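Local atomic coordinates of MS5a (Brassica napus, PDB entry 6L77), a protein that is linked to meiosis and, through its cystatin-like folds, appears to enhance papain activity rather than inhibit it as canonical cystatins do. Residues A[37-42]-A[55-60]; A[81-86]-A[219-224]; A[107-112]-A[185-190]; A[189-194]-A[203-208]. All coordinates share one frame; numbering follows the deposited sequence.

Interaction 1: A[37-42]-A[55-60]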
# COMPACT_ATOMS: atom_id res chain seq x y z
N LYS A 37 1.57 -3.04 -18.43
CA LYS A 37 2.59 -4.07 -18.39
C LYS A 37 3.86 -3.48 -17.79
O LYS A 37 4.04 -2.27 -17.76
CB LYS A 37 2.89 -4.64 -19.78
CG LYS A 37 3.59 -3.65 -20.69
CD LYS A 37 3.79 -4.21 -22.10
CE LYS A 37 4.69 -5.42 -22.12
NZ LYS A 37 6.12 -5.06 -21.90
N ILE A 38 4.74 -4.37 -17.33
CA ILE A 38 6.10 -4.00 -16.94
C ILE A 38 7.00 -4.21 -18.15
O ILE A 38 7.02 -5.30 -18.72
CB ILE A 38 6.58 -4.85 -15.75
CG1 ILE A 38 5.57 -4.86 -14.60
CG2 ILE A 38 8.01 -4.40 -15.33
CD1 ILE A 38 5.41 -3.56 -13.91
N GLU A 39 7.76 -3.18 -18.53
CA GLU A 39 8.72 -3.31 -19.63
C GLU A 39 10.07 -3.82 -19.15
O GLU A 39 10.69 -4.67 -19.80
CB GLU A 39 8.94 -1.95 -20.32
CG GLU A 39 7.80 -1.50 -21.20
CD GLU A 39 7.92 -2.00 -22.63
OE1 GLU A 39 8.76 -2.89 -22.88
OE2 GLU A 39 7.17 -1.51 -23.50
N LYS A 40 10.57 -3.28 -18.04
CA LYS A 40 11.87 -3.70 -17.56
C LYS A 40 12.02 -3.18 -16.14
O LYS A 40 11.31 -2.26 -15.73
CB LYS A 40 13.01 -3.19 -18.43
CG LYS A 40 13.10 -1.68 -18.53
CD LYS A 40 14.53 -1.28 -18.91
CE LYS A 40 14.63 0.21 -19.20
NZ LYS A 40 16.05 0.65 -19.31
N TYR A 41 12.93 -3.79 -15.40
CA TYR A 41 13.27 -3.24 -14.10
C TYR A 41 14.73 -3.53 -13.82
O TYR A 41 15.33 -4.44 -14.41
CB TYR A 41 12.37 -3.79 -12.98
CG TYR A 41 12.47 -5.30 -12.76
CD1 TYR A 41 11.73 -6.18 -13.51
CD2 TYR A 41 13.31 -5.82 -11.78
CE1 TYR A 41 11.79 -7.53 -13.30
CE2 TYR A 41 13.39 -7.18 -11.56
CZ TYR A 41 12.62 -8.02 -12.34
OH TYR A 41 12.68 -9.38 -12.16
N VAL A 42 15.32 -2.68 -12.99
CA VAL A 42 16.72 -2.81 -12.58
C VAL A 42 16.72 -2.93 -11.07
O VAL A 42 16.10 -2.11 -10.38
CB VAL A 42 17.57 -1.61 -13.02
CG1 VAL A 42 19.04 -1.83 -12.64
CG2 VAL A 42 17.43 -1.39 -14.53
N THR A 55 10.39 0.37 -15.08
CA THR A 55 9.81 1.06 -16.22
C THR A 55 8.55 0.30 -16.61
O THR A 55 8.60 -0.89 -16.94
CB THR A 55 10.80 1.11 -17.38
OG1 THR A 55 12.00 1.76 -16.95
CG2 THR A 55 10.19 1.87 -18.57
N LEU A 56 7.40 0.97 -16.54
CA LEU A 56 6.14 0.31 -16.80
C LEU A 56 5.33 1.13 -17.80
O LEU A 56 5.61 2.31 -18.02
CB LEU A 56 5.33 0.13 -15.51
CG LEU A 56 5.07 1.44 -14.75
CD1 LEU A 56 3.59 1.62 -14.51
CD2 LEU A 56 5.85 1.52 -13.43
N ILE A 57 4.35 0.47 -18.40
CA ILE A 57 3.39 1.12 -19.29
C ILE A 57 2.08 1.22 -18.53
O ILE A 57 1.59 0.21 -18.01
CB ILE A 57 3.19 0.33 -20.60
CG1 ILE A 57 4.55 0.04 -21.25
CG2 ILE A 57 2.27 1.10 -21.53
CD1 ILE A 57 5.39 1.26 -21.49
N ALA A 58 1.55 2.43 -18.42
CA ALA A 58 0.24 2.67 -17.83
C ALA A 58 -0.76 2.97 -18.93
O ALA A 58 -0.43 3.63 -19.92
CB ALA A 58 0.28 3.83 -16.83
N GLU A 59 -1.99 2.49 -18.75
CA GLU A 59 -3.09 2.83 -19.65
C GLU A 59 -3.88 3.99 -19.07
O GLU A 59 -4.18 4.02 -17.87
CB GLU A 59 -4.02 1.63 -19.89
CG GLU A 59 -5.16 1.98 -20.86
CD GLU A 59 -6.00 0.79 -21.33
OE1 GLU A 59 -5.80 -0.35 -20.85
OE2 GLU A 59 -6.86 1.00 -22.20
N ASP A 60 -4.21 4.96 -19.93
CA ASP A 60 -5.04 6.11 -19.57
C ASP A 60 -6.31 6.05 -20.42
O ASP A 60 -6.33 6.55 -21.56
CB ASP A 60 -4.29 7.42 -19.80
CG ASP A 60 -5.18 8.65 -19.65
OD1 ASP A 60 -6.28 8.54 -19.06
OD2 ASP A 60 -4.79 9.73 -20.15
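K37 to K40 pair with T55 to I57 as antiparallel strands whose axes run 160° apart, and a classic beta bulge interrupts the ladder where E39 and K40 both face T55. The carbonyl oxygen of T55 is gripped twice, by E39 N at 2.9 Å and by K40 N at 3.3 Å, the second donor lying in the carbonyl plane on a lone pair. T55 N returns a bond to K40 O, and I57 N gives a nearly straight one of 2.8 Å to K37 O. At the bulge E39 sets out from the backbone toward the partner strand. A chi1 of -74° puts E39 CG beside its backbone N, and this carbon packs 3.6 Å from I57 CG1. K37 lies beside I57 and points the same way, with K37 CG 3.9 Å from I57 CG1; its NZ forms a salt bridge with E39 OE1 at 3.6 Å. I57 thus sits against the aliphatic parts of two oppositely charged side chains. K40 CG meets T55 CB at 3.8 Å, while the T55 hydroxyl is hydrogen-bonded to K91. On the other face of the sheet, I38 CD1 reaches L56 CB. There I38 and L56 both pack on A18 of helix 12-29. This hairpin of strands 34-45 and 49-60 ends the sheet, with 34-45 outermost and strand 65-75 continuing it beyond 49-60.

Interaction 2: A[81-86]-A[219-224]; sequences IDFTCY and VCLLGE
F83 and L221 form a hydrogen-bonded antiparallel pair whose side chains lie side by side and point the same way. L221 CB, 3.6 Å from I81 CG2, stands over one face of the F83 ring, 4.2 Å from the centroid and offset toward the rim, in a CH-pi contact. L221 CG is next, 3.9 Å from F83 CZ, and L221 CD1 closes on the same ring atom at 3.5 Å. A chi1 of 65° sets F83 CG between its own backbone N and carbonyl carbon. Beneath these side chains, F83 and L221 exchange two backbone hydrogen bonds, as do C85 and V219.

The ladder joins strands 82-88 and 219-227, far apart in sequence, at the middle of the long antiparallel sheet of this cystatin-like fold. Strand 65-75 flanks the first and strand 201-212 the second. I81 and L221 lie under helix 138-150, meeting I145 and Y142 respectively, while the F83 ring meets that of Y17 from helix 12-29.

At the start of the ladder G223 N bonds to I81 O at 2.9 Å, approaching from above the carbonyl plane. On the face opposite F83 and L221, L222 CD1 packs 3.8 Å from D82 CG, and T84 OG1 lies 3.7 Å from C220 CB. The polar ends there have partners beyond the two strands: R76 forms a salt bridge with D82 and hydrogen-bonds T84 OG1, which is also bonded to F102 O.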
# COMPACT_ATOMS: atom_id res chain seq x y z
N ILE A 81 6.16 -5.39 5.35
CA ILE A 81 6.18 -4.15 4.58
C ILE A 81 7.20 -3.19 5.19
O ILE A 81 7.12 -2.85 6.37
CB ILE A 81 4.79 -3.51 4.53
CG1 ILE A 81 3.84 -4.37 3.70
CG2 ILE A 81 4.89 -2.12 3.93
CD1 ILE A 81 2.46 -3.75 3.54
N ASP A 82 8.16 -2.74 4.38
CA ASP A 82 9.12 -1.73 4.83
C ASP A 82 9.82 -1.18 3.57
O ASP A 82 10.84 -1.73 3.14
CB ASP A 82 10.12 -2.32 5.81
CG ASP A 82 11.00 -1.27 6.45
OD1 ASP A 82 10.89 -0.08 6.07
OD2 ASP A 82 11.80 -1.64 7.34
N PHE A 83 9.25 -0.13 2.98
CA PHE A 83 9.84 0.40 1.75
C PHE A 83 9.40 1.84 1.53
O PHE A 83 8.43 2.31 2.14
CB PHE A 83 9.45 -0.46 0.54
CG PHE A 83 7.96 -0.45 0.22
CD1 PHE A 83 7.39 0.57 -0.52
CD2 PHE A 83 7.15 -1.49 0.65
CE1 PHE A 83 6.04 0.56 -0.81
CE2 PHE A 83 5.80 -1.51 0.36
CZ PHE A 83 5.25 -0.48 -0.36
N THR A 84 10.10 2.53 0.64
CA THR A 84 9.79 3.92 0.28
C THR A 84 9.72 4.05 -1.23
O THR A 84 10.64 3.62 -1.94
CB THR A 84 10.86 4.88 0.82
OG1 THR A 84 10.94 4.77 2.25
CG2 THR A 84 10.53 6.34 0.44
N CYS A 85 8.63 4.66 -1.72
CA CYS A 85 8.49 5.01 -3.14
C CYS A 85 8.92 6.46 -3.32
O CYS A 85 8.27 7.38 -2.80
CB CYS A 85 7.06 4.79 -3.63
SG CYS A 85 6.81 5.27 -5.37
N TYR A 86 10.00 6.68 -4.07
CA TYR A 86 10.62 7.99 -4.24
C TYR A 86 10.23 8.69 -5.53
O TYR A 86 10.18 9.92 -5.57
CB TYR A 86 12.15 7.88 -4.21
CG TYR A 86 12.71 7.55 -2.86
CD1 TYR A 86 12.90 8.54 -1.90
CD2 TYR A 86 13.07 6.24 -2.54
CE1 TYR A 86 13.43 8.24 -0.65
CE2 TYR A 86 13.60 5.93 -1.29
CZ TYR A 86 13.78 6.94 -0.35
OH TYR A 86 14.30 6.63 0.89
N VAL A 219 6.65 8.45 -0.38
CA VAL A 219 5.71 7.65 0.40
C VAL A 219 6.47 6.50 1.03
O VAL A 219 7.08 5.69 0.32
CB VAL A 219 4.56 7.12 -0.47
CG1 VAL A 219 3.70 6.15 0.32
CG2 VAL A 219 3.70 8.29 -0.99
N CYS A 220 6.44 6.42 2.36
CA CYS A 220 7.02 5.31 3.10
C CYS A 220 5.90 4.46 3.69
O CYS A 220 4.96 5.00 4.29
CB CYS A 220 7.95 5.83 4.20
SG CYS A 220 8.53 4.52 5.28
N LEU A 221 5.98 3.15 3.49
CA LEU A 221 5.05 2.20 4.08
C LEU A 221 5.80 1.31 5.06
O LEU A 221 6.84 0.74 4.72
CB LEU A 221 4.35 1.34 3.02
CG LEU A 221 3.44 2.02 1.99
CD1 LEU A 221 2.55 0.98 1.31
CD2 LEU A 221 2.57 3.09 2.64
N LEU A 222 5.26 1.18 6.27
CA LEU A 222 5.80 0.28 7.28
C LEU A 222 4.64 -0.53 7.83
O LEU A 222 3.64 0.04 8.28
CB LEU A 222 6.49 1.05 8.40
CG LEU A 222 7.06 0.16 9.50
CD1 LEU A 222 8.18 -0.70 8.93
CD2 LEU A 222 7.57 1.00 10.67
N GLY A 223 4.76 -1.85 7.80
CA GLY A 223 3.63 -2.70 8.15
C GLY A 223 4.05 -3.97 8.86
O GLY A 223 5.19 -4.43 8.77
N GLU A 224 3.07 -4.54 9.56
CA GLU A 224 3.21 -5.82 10.24
C GLU A 224 1.90 -6.59 10.10
O GLU A 224 0.83 -6.00 10.00
CB GLU A 224 3.54 -5.63 11.72
CG GLU A 224 4.95 -5.10 11.95
CD GLU A 224 5.29 -4.93 13.42
OE1 GLU A 224 4.36 -4.93 14.26
OE2 GLU A 224 6.49 -4.80 13.73

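Interaction 3: A[107-112]-A[185-190]; sequences DLPDKW and NVLVYI
W112 lays its indole across the root of Y189, with Y189 CB over one face of the six-membered ring, 3.7 Å from its centroid, in a CH-pi contact. The tyrosine ring follows in an edge-to-face pair, its edge toward the indole face, with the planes at 57°. A chi1 of -160° sets W112 CG anti to the backbone N, and although W112 leaves the backbone pointing away from the strand, the far rim of the indole returns to it: CH2 is 3.4 Å from Y189 O. At the other end of the tyrosine, P109 CG touches Y189 OH at 3.2 Å and meets L187 CD2 tip to tip at 3.6 Å. L108 CD2 adds a looser contact with L187 CD1. One water joins the two segments, donating to K111 O and hydrogen-bonded to Y189 OH at 2.7 Å.

Further out, the loop 107-112 is tied to neighbouring strands through D107 O to R209 and D110 O to Q226, while L108 packs on L222 and E224. W112 also rests on D165 and V167 of strand 161-170, so its indole spans two adjacent strands. The loop thereby lies against the sheet face that carries L187 and Y189, the other side from helix 138-150. Attachment here is chiefly apolar and aromatic, and the tyrosine hydroxyl, bordered by proline carbons, reaches the loop backbone through a water rather than a direct bond.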
# COMPACT_ATOMS: atom_id res chain seq x y z
N ASP A 107 7.65 2.91 16.19
CA ASP A 107 6.97 1.64 16.42
C ASP A 107 5.55 1.66 15.86
O ASP A 107 4.88 2.69 15.83
CB ASP A 107 6.92 1.32 17.92
CG ASP A 107 8.29 1.00 18.51
OD1 ASP A 107 9.25 0.78 17.74
OD2 ASP A 107 8.39 0.95 19.75
N LEU A 108 5.09 0.46 15.38
CA LEU A 108 3.71 0.24 14.99
C LEU A 108 2.90 -0.27 16.18
O LEU A 108 3.44 -0.97 17.05
CB LEU A 108 3.62 -0.78 13.87
CG LEU A 108 4.04 -0.36 12.47
CD1 LEU A 108 4.16 -1.60 11.59
CD2 LEU A 108 3.04 0.61 11.89
N PRO A 109 1.61 0.06 16.23
CA PRO A 109 0.73 -0.61 17.20
C PRO A 109 0.63 -2.09 16.89
O PRO A 109 0.66 -2.51 15.73
CB PRO A 109 -0.62 0.11 17.00
CG PRO A 109 -0.53 0.75 15.69
CD PRO A 109 0.90 1.07 15.43
N ASP A 110 0.53 -2.91 17.94
CA ASP A 110 0.53 -4.35 17.74
C ASP A 110 -0.86 -4.97 17.73
O ASP A 110 -0.98 -6.17 17.49
CB ASP A 110 1.39 -5.03 18.82
CG ASP A 110 0.84 -4.84 20.21
OD1 ASP A 110 0.22 -3.79 20.47
OD2 ASP A 110 1.03 -5.75 21.05
N LYS A 111 -1.91 -4.18 17.98
CA LYS A 111 -3.27 -4.71 18.02
C LYS A 111 -4.23 -3.74 17.35
O LYS A 111 -3.97 -2.53 17.25
CB LYS A 111 -3.76 -4.97 19.45
CG LYS A 111 -2.88 -5.87 20.30
CD LYS A 111 -3.49 -6.05 21.69
CE LYS A 111 -2.46 -6.55 22.70
NZ LYS A 111 -1.79 -7.81 22.26
N TRP A 112 -5.34 -4.30 16.90
CA TRP A 112 -6.49 -3.51 16.48
C TRP A 112 -6.83 -2.47 17.55
O TRP A 112 -6.70 -2.76 18.75
CB TRP A 112 -7.69 -4.45 16.27
CG TRP A 112 -8.77 -3.86 15.42
CD1 TRP A 112 -9.86 -3.14 15.82
CD2 TRP A 112 -8.84 -3.94 14.00
NE1 TRP A 112 -10.60 -2.76 14.73
CE2 TRP A 112 -10.00 -3.25 13.59
CE3 TRP A 112 -8.03 -4.53 13.02
CZ2 TRP A 112 -10.37 -3.13 12.25
CZ3 TRP A 112 -8.40 -4.41 11.70
CH2 TRP A 112 -9.55 -3.71 11.32
N ASN A 185 -0.58 11.31 5.84
CA ASN A 185 -0.18 10.28 6.81
C ASN A 185 -1.41 9.54 7.32
O ASN A 185 -2.38 10.16 7.76
CB ASN A 185 0.57 10.91 7.97
CG ASN A 185 1.93 11.43 7.57
OD1 ASN A 185 2.35 11.26 6.42
ND2 ASN A 185 2.62 12.08 8.50
N VAL A 186 -1.39 8.20 7.25
CA VAL A 186 -2.47 7.38 7.78
C VAL A 186 -1.90 6.13 8.42
O VAL A 186 -0.82 5.66 8.07
CB VAL A 186 -3.51 6.97 6.70
CG1 VAL A 186 -4.33 8.18 6.19
CG2 VAL A 186 -2.83 6.26 5.54
N LEU A 187 -2.66 5.59 9.37
CA LEU A 187 -2.40 4.28 9.96
C LEU A 187 -3.62 3.41 9.65
O LEU A 187 -4.74 3.76 10.03
CB LEU A 187 -2.17 4.42 11.47
CG LEU A 187 -1.70 3.24 12.31
CD1 LEU A 187 -0.35 2.77 11.84
CD2 LEU A 187 -1.62 3.65 13.77
N VAL A 188 -3.41 2.31 8.93
CA VAL A 188 -4.50 1.51 8.38
C VAL A 188 -4.53 0.15 9.05
O VAL A 188 -3.51 -0.55 9.08
CB VAL A 188 -4.37 1.36 6.85
CG1 VAL A 188 -5.65 0.76 6.29
CG2 VAL A 188 -4.08 2.70 6.20
N TYR A 189 -5.70 -0.24 9.55
CA TYR A 189 -5.93 -1.57 10.13
C TYR A 189 -6.89 -2.31 9.22
O TYR A 189 -8.01 -1.82 8.98
CB TYR A 189 -6.52 -1.47 11.53
CG TYR A 189 -5.73 -0.63 12.52
CD1 TYR A 189 -5.92 0.74 12.59
CD2 TYR A 189 -4.82 -1.22 13.39
CE1 TYR A 189 -5.22 1.51 13.51
CE2 TYR A 189 -4.11 -0.46 14.30
CZ TYR A 189 -4.32 0.91 14.36
OH TYR A 189 -3.62 1.66 15.27
N ILE A 190 -6.49 -3.47 8.72
CA ILE A 190 -7.29 -4.21 7.76
C ILE A 190 -7.53 -5.61 8.30
O ILE A 190 -6.58 -6.37 8.52
CB ILE A 190 -6.61 -4.29 6.38
CG1 ILE A 190 -6.25 -2.88 5.92
CG2 ILE A 190 -7.55 -5.01 5.39
CD1 ILE A 190 -5.46 -2.81 4.61
O HOH W 1 -4.00 0.61 17.76

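Interaction 4: A[189-194]-A[203-208]; sequences YIRYDQ and KHIAIV
Backbone pairing between Y189-D193 and K203-I207 is regular and antiparallel, with I190 and A206, then Y192 and H204, each exchanging two hydrogen bonds. The aromatic contact centres on Y192 and H204. A chi1 of 66° places Y192 CG between its backbone N and carbonyl carbon, and the phenol ring takes H204 CB over one face, 3.5 Å from the centroid, in a CH-pi contact. The two rings are nearly parallel, 16° apart, but slid so far that they barely overlap. One polar side-chain bond crosses the strands: H204 NE2 donates to Q194 OE1 at 2.9 Å, the oxygen lying close to the imidazole plane. The bond is consistent with a proton on NE2 and would limit rotation of the ring.

Charged groups gather on the opposite face. R191 NH2 bonds D193 OD1 at 2.8 Å in a salt bridge, within the guanidinium plane but from above that of the carboxylate. K203 runs beside D193, and its CD lies 3.2 Å from R191 NH1. Apolar contacts on this face are R191 CD with I205 CG1, at 3.7 Å, and the Y189 ring with I207 CG1.

Strands 186-195 and 201-212 form a hairpin flanked by strands 161-170 and 219-227. Helix 138-150 covers the face of Y192 and A206, with M143 and F147 against the tyrosine and S146 against the alanine.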
# COMPACT_ATOMS: atom_id res chain seq x y z
N TYR A 189 -5.70 -0.24 9.55
CA TYR A 189 -5.93 -1.57 10.13
C TYR A 189 -6.89 -2.31 9.22
O TYR A 189 -8.01 -1.82 8.98
CB TYR A 189 -6.52 -1.47 11.53
CG TYR A 189 -5.73 -0.63 12.52
CD1 TYR A 189 -5.92 0.74 12.59
CD2 TYR A 189 -4.82 -1.22 13.39
CE1 TYR A 189 -5.22 1.51 13.51
CE2 TYR A 189 -4.11 -0.46 14.30
CZ TYR A 189 -4.32 0.91 14.36
OH TYR A 189 -3.62 1.66 15.27
N ILE A 190 -6.49 -3.47 8.72
CA ILE A 190 -7.29 -4.21 7.76
C ILE A 190 -7.53 -5.61 8.30
O ILE A 190 -6.58 -6.37 8.52
CB ILE A 190 -6.61 -4.29 6.38
CG1 ILE A 190 -6.25 -2.88 5.92
CG2 ILE A 190 -7.55 -5.01 5.39
CD1 ILE A 190 -5.46 -2.81 4.61
N ARG A 191 -8.80 -5.94 8.51
CA ARG A 191 -9.21 -7.28 8.91
C ARG A 191 -9.72 -7.99 7.66
O ARG A 191 -10.66 -7.52 7.02
CB ARG A 191 -10.30 -7.19 9.99
CG ARG A 191 -10.99 -8.51 10.32
CD ARG A 191 -10.14 -9.44 11.17
NE ARG A 191 -10.90 -10.65 11.45
CZ ARG A 191 -11.02 -11.68 10.61
NH1 ARG A 191 -11.76 -12.72 10.94
NH2 ARG A 191 -10.39 -11.66 9.44
N TYR A 192 -9.08 -9.12 7.31
CA TYR A 192 -9.48 -9.79 6.08
C TYR A 192 -9.36 -11.30 6.23
O TYR A 192 -8.56 -11.80 7.03
CB TYR A 192 -8.67 -9.29 4.88
CG TYR A 192 -7.18 -9.62 4.89
CD1 TYR A 192 -6.28 -8.84 5.60
CD2 TYR A 192 -6.68 -10.70 4.16
CE1 TYR A 192 -4.90 -9.12 5.59
CE2 TYR A 192 -5.32 -10.99 4.15
CZ TYR A 192 -4.44 -10.20 4.86
OH TYR A 192 -3.08 -10.49 4.86
N ASP A 193 -10.17 -12.02 5.46
CA ASP A 193 -10.14 -13.48 5.42
C ASP A 193 -9.48 -13.96 4.13
O ASP A 193 -9.65 -13.35 3.07
CB ASP A 193 -11.54 -14.08 5.52
CG ASP A 193 -12.06 -14.13 6.94
OD1 ASP A 193 -11.27 -13.85 7.87
OD2 ASP A 193 -13.25 -14.43 7.13
N GLN A 194 -8.73 -15.04 4.24
CA GLN A 194 -8.13 -15.73 3.10
C GLN A 194 -8.89 -17.03 2.89
O GLN A 194 -8.90 -17.89 3.77
CB GLN A 194 -6.64 -16.00 3.35
CG GLN A 194 -6.00 -16.96 2.36
CD GLN A 194 -4.68 -17.50 2.87
OE1 GLN A 194 -4.26 -17.16 3.98
NE2 GLN A 194 -4.03 -18.34 2.08
N LYS A 203 -7.82 -16.19 9.07
CA LYS A 203 -8.23 -14.87 9.54
C LYS A 203 -6.99 -14.02 9.77
O LYS A 203 -6.13 -14.37 10.58
CB LYS A 203 -9.07 -14.98 10.81
CG LYS A 203 -10.32 -15.85 10.65
CD LYS A 203 -11.25 -15.74 11.87
CE LYS A 203 -10.57 -16.23 13.15
NZ LYS A 203 -11.51 -16.29 14.32
N HIS A 204 -6.90 -12.90 9.05
CA HIS A 204 -5.73 -12.03 9.05
C HIS A 204 -6.08 -10.63 9.54
O HIS A 204 -7.19 -10.14 9.32
CB HIS A 204 -5.11 -11.88 7.65
CG HIS A 204 -4.63 -13.16 7.04
ND1 HIS A 204 -3.38 -13.68 7.30
CD2 HIS A 204 -5.21 -14.00 6.15
CE1 HIS A 204 -3.22 -14.80 6.61
NE2 HIS A 204 -4.31 -15.01 5.90
N ILE A 205 -5.10 -9.98 10.16
CA ILE A 205 -5.10 -8.54 10.38
C ILE A 205 -3.77 -7.99 9.87
O ILE A 205 -2.71 -8.53 10.19
CB ILE A 205 -5.29 -8.17 11.86
CG1 ILE A 205 -6.71 -8.54 12.33
CG2 ILE A 205 -5.00 -6.69 12.10
CD1 ILE A 205 -6.92 -8.41 13.83
N ALA A 206 -3.84 -6.92 9.07
CA ALA A 206 -2.66 -6.18 8.65
C ALA A 206 -2.70 -4.78 9.26
O ALA A 206 -3.77 -4.18 9.37
CB ALA A 206 -2.56 -6.09 7.12
N ILE A 207 -1.54 -4.28 9.66
CA ILE A 207 -1.41 -2.93 10.20
C ILE A 207 -0.33 -2.23 9.38
O ILE A 207 0.79 -2.73 9.30
CB ILE A 207 -1.05 -2.93 11.69
CG1 ILE A 207 -2.13 -3.66 12.50
CG2 ILE A 207 -0.88 -1.50 12.19
CD1 ILE A 207 -1.82 -3.81 13.98
N VAL A 208 -0.67 -1.11 8.75
CA VAL A 208 0.26 -0.44 7.84
C VAL A 208 0.25 1.06 8.12
O VAL A 208 -0.81 1.69 8.09
CB VAL A 208 -0.10 -0.68 6.36
CG1 VAL A 208 0.92 0.05 5.47
CG2 VAL A 208 -0.14 -2.16 6.03

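How the interactions relate
All four contacts belong to one antiparallel sheet. Interaction 1 is the hairpin at one end, its centre about 21 Å from that of interaction 2 and about 31 Å from that of interaction 3, which lies across the chain's centre. Interaction 2 encloses both interactions 3 and 4 in its loop. Its strand 219-227 borders strand 201-212 of interaction 4, where E224 N lies 2.9 Å from I207 O, a probable hydrogen bond. Interactions 3 and 4, centres about 11 Å apart, share Y189 and I190; W112 CE3 of the loop also packs 3.8 Å from I205 CG2. L108 links interaction 3 to G223 and E224 of interaction 2.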